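Local coordinates for cycloserine biosynthesis protein DcsG (Streptomyces lavendulae, PDB 6JIL), which catalyses the ATP-dependent, magnesium-requiring cyclisation of O-ureido-D-serine to the antibiotic D-cycloserine, as a monomeric ATP-grasp ligase, at residues 252-257 against 267-272; 189-194 against 232-237; 185-190 against 197-202. All coordinates share one frame; numbering follows the deposited sequence.

Contact 1: residues 252-257 against 267-272; sequences CGRVDL and VLEMEL. With MG (magnesium ion), chain I; MG (magnesium ion), chain H; ADP (adenosine-5'-diphosphate), chain G.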
loop_
_atom_site.group_PDB
_atom_site.type_symbol
_atom_site.label_atom_id
_atom_site.label_comp_id
_atom_site.label_asym_id
_atom_site.label_seq_id
_atom_site.Cartn_x
_atom_site.Cartn_y
_atom_site.Cartn_z
ATOM N N CYS A 252 7.165 -5.231 -8.741
ATOM C CA CYS A 252 7.260 -3.872 -8.240
ATOM C C CYS A 252 6.663 -3.822 -6.850
ATOM O O CYS A 252 5.884 -4.696 -6.465
ATOM C CB CYS A 252 6.503 -2.901 -9.151
ATOM S SG CYS A 252 4.710 -3.027 -9.027
ATOM N N GLY A 253 7.037 -2.794 -6.101
ATOM C CA GLY A 253 6.519 -2.638 -4.761
ATOM C C GLY A 253 6.981 -1.314 -4.211
ATOM O O GLY A 253 7.944 -0.737 -4.698
ATOM N N ARG A 254 6.278 -0.818 -3.207
ATOM C CA ARG A 254 6.647 0.433 -2.584
ATOM C C ARG A 254 6.626 0.182 -1.089
ATOM O O ARG A 254 5.676 -0.404 -0.564
ATOM C CB ARG A 254 5.651 1.542 -2.939
ATOM C CG ARG A 254 6.208 2.944 -2.693
ATOM C CD ARG A 254 5.175 4.057 -2.917
ATOM N NE ARG A 254 4.222 4.146 -1.820
ATOM C CZ ARG A 254 2.938 3.811 -1.910
ATOM N NH1 ARG A 254 2.444 3.366 -3.058
ATOM N NH2 ARG A 254 2.150 3.910 -0.847
ATOM N N VAL A 255 7.681 0.612 -0.410
ATOM C CA VAL A 255 7.784 0.444 1.025
ATOM C C VAL A 255 7.867 1.831 1.624
ATOM O O VAL A 255 8.793 2.581 1.318
ATOM C CB VAL A 255 9.044 -0.347 1.393
ATOM C CG1 VAL A 255 9.094 -0.583 2.889
ATOM C CG2 VAL A 255 9.056 -1.668 0.642
ATOM N N ASP A 256 6.893 2.182 2.464
ATOM C CA ASP A 256 6.880 3.500 3.087
ATOM C C ASP A 256 7.499 3.453 4.486
ATOM O O ASP A 256 7.090 2.661 5.344
ATOM C CB ASP A 256 5.450 4.043 3.131
ATOM C CG ASP A 256 4.775 4.011 1.758
ATOM O OD1 ASP A 256 5.464 4.236 0.732
ATOM O OD2 ASP A 256 3.551 3.768 1.703
ATOM N N LEU A 257 8.493 4.312 4.697
ATOM C CA LEU A 257 9.228 4.377 5.958
ATOM C C LEU A 257 9.050 5.660 6.739
ATOM O O LEU A 257 8.880 6.728 6.162
ATOM C CB LEU A 257 10.722 4.207 5.687
ATOM C CG LEU A 257 11.313 2.817 5.468
ATOM C CD1 LEU A 257 10.318 1.913 4.789
ATOM C CD2 LEU A 257 12.597 2.960 4.659
ATOM N N VAL A 267 8.874 0.485 8.843
ATOM C CA VAL A 267 7.808 0.421 7.867
ATOM C C VAL A 267 6.504 1.005 8.396
ATOM O O VAL A 267 6.086 0.699 9.511
ATOM C CB VAL A 267 7.563 -1.034 7.431
ATOM C CG1 VAL A 267 6.425 -1.096 6.426
ATOM C CG2 VAL A 267 8.840 -1.615 6.837
ATOM N N LEU A 268 5.885 1.863 7.587
ATOM C CA LEU A 268 4.610 2.498 7.907
ATOM C C LEU A 268 3.598 1.581 7.242
ATOM O O LEU A 268 2.689 1.063 7.878
ATOM C CB LEU A 268 4.529 3.878 7.253
ATOM C CG LEU A 268 3.426 4.888 7.602
ATOM C CD1 LEU A 268 3.289 5.855 6.430
ATOM C CD2 LEU A 268 2.110 4.218 7.880
ATOM N N GLU A 269 3.767 1.409 5.935
ATOM C CA GLU A 269 2.916 0.539 5.145
ATOM C C GLU A 269 3.706 0.120 3.912
ATOM O O GLU A 269 4.732 0.719 3.582
ATOM C CB GLU A 269 1.618 1.243 4.732
ATOM C CG GLU A 269 1.752 2.248 3.602
ATOM C CD GLU A 269 0.467 2.374 2.805
ATOM O OE1 GLU A 269 -0.073 1.325 2.402
ATOM O OE2 GLU A 269 0.003 3.509 2.575
HETATM N N MSE A 270 3.222 -0.914 3.239
HETATM C CA MSE A 270 3.884 -1.449 2.059
HETATM C C MSE A 270 2.828 -1.844 1.036
HETATM O O MSE A 270 1.824 -2.456 1.387
HETATM C CB MSE A 270 4.723 -2.659 2.471
HETATM C CG MSE A 270 5.149 -3.571 1.349
HETATM SE SE MSE A 270 6.138 -5.109 2.027
HETATM C CE MSE A 270 7.818 -4.769 1.154
ATOM N N GLU A 271 3.047 -1.479 -0.225
ATOM C CA GLU A 271 2.098 -1.800 -1.294
ATOM C C GLU A 271 2.717 -2.655 -2.393
ATOM O O GLU A 271 3.619 -2.220 -3.117
ATOM C CB GLU A 271 1.513 -0.510 -1.878
ATOM C CG GLU A 271 0.464 0.118 -0.970
ATOM C CD GLU A 271 0.050 1.501 -1.416
ATOM O OE1 GLU A 271 -0.221 1.697 -2.617
ATOM O OE2 GLU A 271 -0.010 2.397 -0.560
ATOM N N LEU A 272 2.202 -3.872 -2.525
ATOM C CA LEU A 272 2.716 -4.819 -3.500
ATOM C C LEU A 272 1.732 -5.209 -4.589
ATOM O O LEU A 272 2.125 -5.770 -5.615
ATOM C CB LEU A 272 3.172 -6.075 -2.767
ATOM C CG LEU A 272 4.012 -5.755 -1.533
ATOM C CD1 LEU A 272 4.387 -7.036 -0.830
ATOM C CD2 LEU A 272 5.252 -4.968 -1.946
HETATM MG MG MG I . -1.471 2.639 1.092
HETATM MG MG MG H . 0.447 5.708 2.653
HETATM P PB ADP G . -2.934 4.518 3.622
HETATM O O1B ADP G . -1.882 5.577 3.010
HETATM O O2B ADP G . -2.797 3.179 2.900
HETATM O O3B ADP G . -4.363 5.067 3.417
HETATM P PA ADP G . -1.321 4.918 5.813
HETATM O O1A ADP G . -0.709 3.967 6.739
HETATM O O2A ADP G . -0.256 5.247 4.679
HETATM O O3A ADP G . -2.684 4.247 5.215
HETATM O "O5'" ADP G . -1.732 6.233 6.644
HETATM C "C5'" ADP G . -1.978 7.312 5.741
HETATM C "C4'" ADP G . -1.224 8.550 6.245
HETATM O "O4'" ADP G . -1.554 8.801 7.629
HETATM C "C3'" ADP G . 0.284 8.344 6.170
HETATM O "O3'" ADP G . 0.812 8.755 4.915
HETATM C "C2'" ADP G . 0.805 9.173 7.346
HETATM O "O2'" ADP G . 1.073 10.526 6.963
HETATM C "C1'" ADP G . -0.333 9.070 8.387
HETATM N N9 ADP G . -0.066 7.994 9.384
HETATM C C8 ADP G . -0.683 6.770 9.468
HETATM N N7 ADP G . -0.242 6.103 10.494
HETATM C C5 ADP G . 0.685 6.839 11.140
HETATM C C6 ADP G . 1.332 6.738 12.401
HETATM N N6 ADP G . 1.223 5.583 13.163
HETATM N N1 ADP G . 2.037 7.793 12.852
HETATM C C2 ADP G . 2.139 8.924 12.151
HETATM N N3 ADP G . 1.545 9.068 10.969
HETATM C C4 ADP G . 0.819 8.070 10.430
HETATM O O HOH W 1 4.162 -6.357 -7.567
HETATM O O HOH W 2 -0.326 8.015 2.677
HETATM O O HOH W 3 2.771 5.700 2.664
HETATM O O HOH W 4 -3.092 1.022 0.904
#
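The side chains of Arg254 and Glu271 run alongside each other from neighbouring strands, the guanidinium and carboxylate planes 88° apart. Arg254 NH2 gives Glu271 OE2 a 2.7 Å hydrogen bond, reaching that oxygen from above the carboxylate plane, while the bond from NH1 to OE1 is weak. Within its own strand Arg254 also pairs with Asp256, NH2 meeting the syn lone pair of OD2 at 2.9 Å, so one cationic group ties together two acids. The arginine chain bends at chi3 (76°), which turns NE out of the extended line; its end comes nearer the other strand and meets Glu271.

Metal coordination occupies the acids on the same face. Glu269 binds one magnesium ion through both OE1 and OE2, and its OE2 also binds the second, at 2.2 Å. Glu271 OE2 ligates the first ion, also at 2.2 Å, which brings it within 3.2 Å of Glu269 OE1; the shared cation would offset the repulsion. ADP gives one oxygen, O2B, to the first ion and two, O1B and O2A, to the second, with waters and other atoms also contributing. Here acids on an edge strand of the five-stranded antiparallel sheet hold the metals against the nucleotide, an arrangement characteristic of the ATP-grasp fold. Arg254 and Glu271 are both inferred to be active-site residues.

Backbone bonds fix this antiparallel hairpin. Arg254 and Glu271 form a hydrogen-bonded pair, and farther along Asp256 O receives the N-H of Leu268, where the chain turns a corner and the Leu268 side chain meets ADP. A water bridges Cys252 O and Leu272 O.

Apolar contacts line the other face, toward helix 227-244. Val255 CG2 lies 3.4 Å from CE of selenomethionine Met270, and Val255 CG1 is 4.1 Å from Val267 CG2.

Contact 2: residues 189-194 against 232-237; sequences LTFFDG and VAAAAL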
loop_
_atom_site.group_PDB
_atom_site.type_symbol
_atom_site.label_atom_id
_atom_site.label_comp_id
_atom_site.label_asym_id
_atom_site.label_seq_id
_atom_site.Cartn_x
_atom_site.Cartn_y
_atom_site.Cartn_z
ATOM N N LEU A 189 9.896 4.288 -0.914
ATOM C CA LEU A 189 10.851 3.703 -1.850
ATOM C C LEU A 189 10.199 2.732 -2.832
ATOM O O LEU A 189 9.389 1.890 -2.451
ATOM C CB LEU A 189 11.967 2.969 -1.096
ATOM C CG LEU A 189 12.923 3.741 -0.178
ATOM C CD1 LEU A 189 12.187 4.234 1.060
ATOM C CD2 LEU A 189 14.078 2.823 0.227
ATOM N N THR A 190 10.569 2.848 -4.101
ATOM C CA THR A 190 10.026 1.983 -5.134
ATOM C C THR A 190 11.078 0.984 -5.598
ATOM O O THR A 190 12.222 1.351 -5.865
ATOM C CB THR A 190 9.549 2.810 -6.319
ATOM O OG1 THR A 190 8.422 3.593 -5.912
ATOM C CG2 THR A 190 9.155 1.920 -7.473
ATOM N N PHE A 191 10.680 -0.282 -5.682
ATOM C CA PHE A 191 11.575 -1.350 -6.105
ATOM C C PHE A 191 11.032 -2.105 -7.306
ATOM O O PHE A 191 9.818 -2.244 -7.471
ATOM C CB PHE A 191 11.785 -2.362 -4.981
ATOM C CG PHE A 191 12.712 -1.900 -3.899
ATOM C CD1 PHE A 191 12.365 -0.850 -3.064
ATOM C CD2 PHE A 191 13.920 -2.563 -3.681
ATOM C CE1 PHE A 191 13.205 -0.468 -2.018
ATOM C CE2 PHE A 191 14.766 -2.188 -2.638
ATOM C CZ PHE A 191 14.407 -1.141 -1.805
ATOM N N PHE A 192 11.946 -2.600 -8.134
ATOM C CA PHE A 192 11.583 -3.382 -9.307
ATOM C C PHE A 192 12.430 -4.644 -9.317
ATOM O O PHE A 192 13.653 -4.582 -9.408
ATOM C CB PHE A 192 11.791 -2.556 -10.570
ATOM C CG PHE A 192 10.829 -1.404 -10.689
ATOM C CD1 PHE A 192 11.289 -0.094 -10.768
ATOM C CD2 PHE A 192 9.459 -1.631 -10.705
ATOM C CE1 PHE A 192 10.402 0.969 -10.864
ATOM C CE2 PHE A 192 8.563 -0.572 -10.800
ATOM C CZ PHE A 192 9.037 0.731 -10.881
ATOM N N ASP A 193 11.762 -5.788 -9.190
ATOM C CA ASP A 193 12.427 -7.088 -9.149
ATOM C C ASP A 193 13.483 -7.190 -8.051
ATOM O O ASP A 193 14.560 -7.751 -8.259
ATOM C CB ASP A 193 13.059 -7.425 -10.501
ATOM C CG ASP A 193 12.102 -8.153 -11.417
ATOM O OD1 ASP A 193 11.046 -8.594 -10.917
ATOM O OD2 ASP A 193 12.398 -8.298 -12.626
ATOM N N GLY A 194 13.161 -6.648 -6.882
ATOM C CA GLY A 194 14.074 -6.695 -5.758
ATOM C C GLY A 194 15.198 -5.680 -5.829
ATOM O O GLY A 194 16.143 -5.755 -5.046
ATOM N N VAL A 232 16.148 -1.412 4.957
ATOM C CA VAL A 232 14.916 -1.840 5.599
ATOM C C VAL A 232 13.877 -2.215 4.544
ATOM O O VAL A 232 13.239 -3.264 4.636
ATOM C CB VAL A 232 14.350 -0.736 6.534
ATOM C CG1 VAL A 232 12.924 -1.071 6.939
ATOM C CG2 VAL A 232 15.212 -0.621 7.780
ATOM N N ALA A 233 13.716 -1.364 3.537
ATOM C CA ALA A 233 12.757 -1.621 2.471
ATOM C C ALA A 233 12.996 -2.979 1.825
ATOM O O ALA A 233 12.058 -3.733 1.590
ATOM C CB ALA A 233 12.848 -0.524 1.414
ATOM N N ALA A 234 14.259 -3.277 1.526
ATOM C CA ALA A 234 14.631 -4.544 0.895
ATOM C C ALA A 234 14.367 -5.734 1.802
ATOM O O ALA A 234 14.128 -6.841 1.316
ATOM C CB ALA A 234 16.105 -4.523 0.490
ATOM N N ALA A 235 14.429 -5.518 3.114
ATOM C CA ALA A 235 14.167 -6.601 4.067
ATOM C C ALA A 235 12.676 -6.889 4.066
ATOM O O ALA A 235 12.261 -8.046 4.105
ATOM C CB ALA A 235 14.614 -6.207 5.465
ATOM N N ALA A 236 11.879 -5.824 4.019
ATOM C CA ALA A 236 10.435 -5.953 4.000
ATOM C C ALA A 236 10.004 -6.758 2.773
ATOM O O ALA A 236 9.123 -7.612 2.859
ATOM C CB ALA A 236 9.792 -4.575 3.979
ATOM N N LEU A 237 10.631 -6.482 1.631
ATOM C CA LEU A 237 10.312 -7.183 0.390
ATOM C C LEU A 237 10.741 -8.646 0.466
ATOM O O LEU A 237 9.998 -9.543 0.056
ATOM C CB LEU A 237 10.999 -6.495 -0.799
ATOM C CG LEU A 237 10.445 -5.119 -1.200
ATOM C CD1 LEU A 237 11.333 -4.455 -2.235
ATOM C CD2 LEU A 237 9.035 -5.290 -1.750
#
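Phe191 on strand 186-192 and Leu237 on helix 227-244 meet where the helix packs against one face of the antiparallel five-stranded sheet, an alpha/beta layer within the ATP-grasp region. The short segments cross at -51°, with their axes 9.8 Å apart, a spacing bridged wholly by apolar side chains; no hydrogen bond joins the two.

The CH-pi contact is made by one methyl. Leu237 CD1 sits over a face of the Phe191 ring, 3.7 Å from its centroid and displaced toward the rim on the CB side. CG of Phe191 is anti to its carbonyl carbon (chi1 -76°), which sets it beside the backbone N, on a side chain whose CB already points toward the helix, and chi2 of Leu237 (171°) carries CD1 outward to meet the ring.

Plain van der Waals packing supplies the remainder. Ala233, one helical turn before Leu237, brings CB to within 3.5 Å of Phe191 CE1, beside CZ in the outer half of the ring, approaching obliquely. The two residues thus share the aromatic group, the leucine near CG, the alanine near CE1 and CZ. Ala234 adds a looser contact, its CB lying 4.1 Å from Phe191 CE2. The small alanine side chains let the ring come close to the helix backbone, with Phe191 CZ 4.0 Å from Ala234 N.

Beyond the two segments, Met270 of strand 265-271 packs against Leu237, and Val255 touches Ala233, extending the same apolar layer across adjacent strands. Two residues before the phenylalanine, Leu189 also faces the helix, placing its CD2 methyl 3.8 Å from Ala233 CB.

Contact 3: residues 185-190 against 197-202; sequences GETDLT and SHAIHK. With ADP (adenosine-5'-diphosphate), chain G.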
loop_
_atom_site.group_PDB
_atom_site.type_symbol
_atom_site.label_atom_id
_atom_site.label_comp_id
_atom_site.label_asym_id
_atom_site.label_seq_id
_atom_site.Cartn_x
_atom_site.Cartn_y
_atom_site.Cartn_z
ATOM N N GLY A 185 7.743 14.013 7.627
ATOM C CA GLY A 185 6.887 13.205 6.783
ATOM C C GLY A 185 7.323 11.753 6.735
ATOM O O GLY A 185 7.615 11.153 7.769
ATOM N N GLU A 186 7.375 11.194 5.528
ATOM C CA GLU A 186 7.760 9.799 5.342
ATOM C C GLU A 186 8.515 9.654 4.024
ATOM O O GLU A 186 8.477 10.549 3.181
ATOM C CB GLU A 186 6.504 8.921 5.306
ATOM C CG GLU A 186 5.822 8.907 3.947
ATOM C CD GLU A 186 4.400 8.394 3.990
ATOM O OE1 GLU A 186 3.979 7.742 3.016
ATOM O OE2 GLU A 186 3.696 8.660 4.984
ATOM N N THR A 187 9.195 8.525 3.846
ATOM C CA THR A 187 9.931 8.279 2.612
ATOM C C THR A 187 9.389 7.004 1.972
ATOM O O THR A 187 9.343 5.949 2.609
ATOM C CB THR A 187 11.443 8.131 2.881
ATOM O OG1 THR A 187 11.915 9.292 3.580
ATOM C CG2 THR A 187 12.208 8.008 1.570
ATOM N N ASP A 188 8.965 7.120 0.715
ATOM C CA ASP A 188 8.400 6.001 -0.033
ATOM C C ASP A 188 9.372 5.501 -1.103
ATOM O O ASP A 188 9.635 6.201 -2.083
ATOM C CB ASP A 188 7.080 6.431 -0.685
ATOM C CG ASP A 188 5.996 6.778 0.342
ATOM O OD1 ASP A 188 6.313 6.881 1.549
ATOM O OD2 ASP A 188 4.825 6.951 -0.063
ATOM N N LEU A 189 9.896 4.288 -0.914
ATOM C CA LEU A 189 10.851 3.703 -1.850
ATOM C C LEU A 189 10.199 2.732 -2.832
ATOM O O LEU A 189 9.389 1.890 -2.451
ATOM C CB LEU A 189 11.967 2.969 -1.096
ATOM C CG LEU A 189 12.923 3.741 -0.178
ATOM C CD1 LEU A 189 12.187 4.234 1.060
ATOM C CD2 LEU A 189 14.078 2.823 0.227
ATOM N N THR A 190 10.569 2.848 -4.101
ATOM C CA THR A 190 10.026 1.983 -5.134
ATOM C C THR A 190 11.078 0.984 -5.598
ATOM O O THR A 190 12.222 1.351 -5.865
ATOM C CB THR A 190 9.549 2.810 -6.319
ATOM O OG1 THR A 190 8.422 3.593 -5.912
ATOM C CG2 THR A 190 9.155 1.920 -7.473
ATOM N N SER A 197 14.875 1.425 -7.058
ATOM C CA SER A 197 14.833 2.297 -8.224
ATOM C C SER A 197 14.872 3.763 -7.829
ATOM O O SER A 197 15.720 4.513 -8.293
ATOM C CB SER A 197 13.570 2.043 -9.047
ATOM O OG SER A 197 13.496 2.939 -10.144
ATOM N N HIS A 198 13.954 4.167 -6.962
ATOM C CA HIS A 198 13.882 5.559 -6.554
ATOM C C HIS A 198 12.924 5.726 -5.386
ATOM O O HIS A 198 12.226 4.785 -4.990
ATOM C CB HIS A 198 13.368 6.400 -7.711
ATOM C CG HIS A 198 12.012 5.980 -8.187
ATOM N ND1 HIS A 198 11.821 4.933 -9.065
ATOM C CD2 HIS A 198 10.775 6.432 -7.864
ATOM C CE1 HIS A 198 10.526 4.758 -9.263
ATOM N NE2 HIS A 198 9.870 5.654 -8.545
ATOM N N ALA A 199 12.881 6.943 -4.854
ATOM C CA ALA A 199 12.013 7.248 -3.733
ATOM C C ALA A 199 11.547 8.695 -3.767
ATOM O O ALA A 199 12.021 9.506 -4.569
ATOM C CB ALA A 199 12.742 6.967 -2.425
ATOM N N ILE A 200 10.597 9.009 -2.896
ATOM C CA ILE A 200 10.084 10.360 -2.790
ATOM C C ILE A 200 9.822 10.643 -1.325
ATOM O O ILE A 200 9.829 9.747 -0.483
ATOM C CB ILE A 200 8.735 10.551 -3.528
ATOM C CG1 ILE A 200 7.608 9.895 -2.722
ATOM C CG2 ILE A 200 8.810 9.962 -4.927
ATOM C CD1 ILE A 200 6.212 10.189 -3.241
ATOM N N HIS A 201 9.608 11.911 -1.027
ATOM C CA HIS A 201 9.266 12.313 0.308
ATOM C C HIS A 201 7.786 12.668 0.187
ATOM O O HIS A 201 7.356 13.237 -0.822
ATOM C CB HIS A 201 10.082 13.529 0.749
ATOM C CG HIS A 201 9.506 14.227 1.937
ATOM N ND1 HIS A 201 8.682 15.325 1.825
ATOM C CD2 HIS A 201 9.568 13.936 3.257
ATOM C CE1 HIS A 201 8.259 15.679 3.025
ATOM N NE2 HIS A 201 8.781 14.852 3.911
ATOM N N LYS A 202 7.004 12.284 1.187
ATOM C CA LYS A 202 5.584 12.581 1.192
ATOM C C LYS A 202 5.298 13.270 2.519
ATOM O O LYS A 202 5.647 12.745 3.580
ATOM C CB LYS A 202 4.761 11.293 1.075
ATOM C CG LYS A 202 3.260 11.537 1.066
ATOM C CD LYS A 202 2.462 10.247 1.235
ATOM C CE LYS A 202 2.653 9.304 0.055
ATOM N NZ LYS A 202 1.829 8.076 0.198
HETATM P PB ADP G . -2.934 4.518 3.622
HETATM O O1B ADP G . -1.882 5.577 3.010
HETATM O O2B ADP G . -2.797 3.179 2.900
HETATM O O3B ADP G . -4.363 5.067 3.417
HETATM P PA ADP G . -1.321 4.918 5.813
HETATM O O1A ADP G . -0.709 3.967 6.739
HETATM O O2A ADP G . -0.256 5.247 4.679
HETATM O O3A ADP G . -2.684 4.247 5.215
HETATM O "O5'" ADP G . -1.732 6.233 6.644
HETATM C "C5'" ADP G . -1.978 7.312 5.741
HETATM C "C4'" ADP G . -1.224 8.550 6.245
HETATM O "O4'" ADP G . -1.554 8.801 7.629
HETATM C "C3'" ADP G . 0.284 8.344 6.170
HETATM O "O3'" ADP G . 0.812 8.755 4.915
HETATM C "C2'" ADP G . 0.805 9.173 7.346
HETATM O "O2'" ADP G . 1.073 10.526 6.963
HETATM C "C1'" ADP G . -0.333 9.070 8.387
HETATM N N9 ADP G . -0.066 7.994 9.384
HETATM C C8 ADP G . -0.683 6.770 9.468
HETATM N N7 ADP G . -0.242 6.103 10.494
HETATM C C5 ADP G . 0.685 6.839 11.140
HETATM C C6 ADP G . 1.332 6.738 12.401
HETATM N N6 ADP G . 1.223 5.583 13.163
HETATM N N1 ADP G . 2.037 7.793 12.852
HETATM C C2 ADP G . 2.139 8.924 12.151
HETATM N N3 ADP G . 1.545 9.068 10.969
HETATM C C4 ADP G . 0.819 8.070 10.430
#
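Glu186 and Lys202 send their side chains out alongside each other from facing strands of an antiparallel beta hairpin, whose strands, 186-192 and 195-202, are neighbours in the five-stranded sheet of this ATP-grasp enzyme. Glu186 divides its carboxylate between two tasks: OE2 accepts a hydrogen bond from the ribose O3' of ADP at 2.9 Å, and OE1 faces the lysine. The lysine chain bends at chi3 (-65°), which sets CE beside Asp188 OD2, 3.2 Å away, and NZ lies 3.6 Å from Glu186 OE1 in a salt bridge. Lys202 NZ also forms a salt bridge with Asp188 OD2 (3.2 Å), weak as a hydrogen bond. NZ lies to one side of the two carboxylates, facing one oxygen of each. Glu186 OE1 and Asp188 OD1 are 2.9 Å apart, two acceptors with no hydrogen bond between them; the nearby lysine would ease their repulsion. Arg254, which forms a weak, long ion pair with Asp188, may add to this.

Behind these side chains, paired backbone bonds set the strand spacing: Glu186 with Lys202, and Asp188 with Ile200, exchange N-H and C=O in both directions. On the opposite face of the sheet, Leu189 CG rests 3.9 Å from Ala199 CB.

Toward the hairpin turn the pairing takes in an extra residue at a classic beta bulge, in which Ser197 and His198 both face Thr190. Thr190 O accepts a bond from Ser197 N and a weak one from His198 N. Thr190 OG1 and His198 NE2 both bond to Leu277 O, so one loop carbonyl binds the two side chains. Between them lies a CH-pi contact, with Thr190 CB 3.8 Å from the centroid of the His198 ring, over its face and offset toward the rim.

Contacts 3 and 1 are pairings of one sheet, their centres 9 Å apart, separated by the pairing of strands 186-192 and 252-259, which joins them through Leu257 N to Thr187 O (2.8 Å) and Val255 N to Leu189 O (3.0 Å). Both reach ADP: contact 3 at the ribose, contact 1 at the phosphates and magnesium ions. Contact 2 uses the sheet's other face, the side chain of Leu189 about 13 Å from ADP, and meets contact 1 where Leu237 CD2 lies 3.2 Å from Met270 CE. Alternation along shared strands thus puts Glu186, Asp188, Arg254 and Asp256 on the active-site face and Leu189, Phe191 and Val255 on the other.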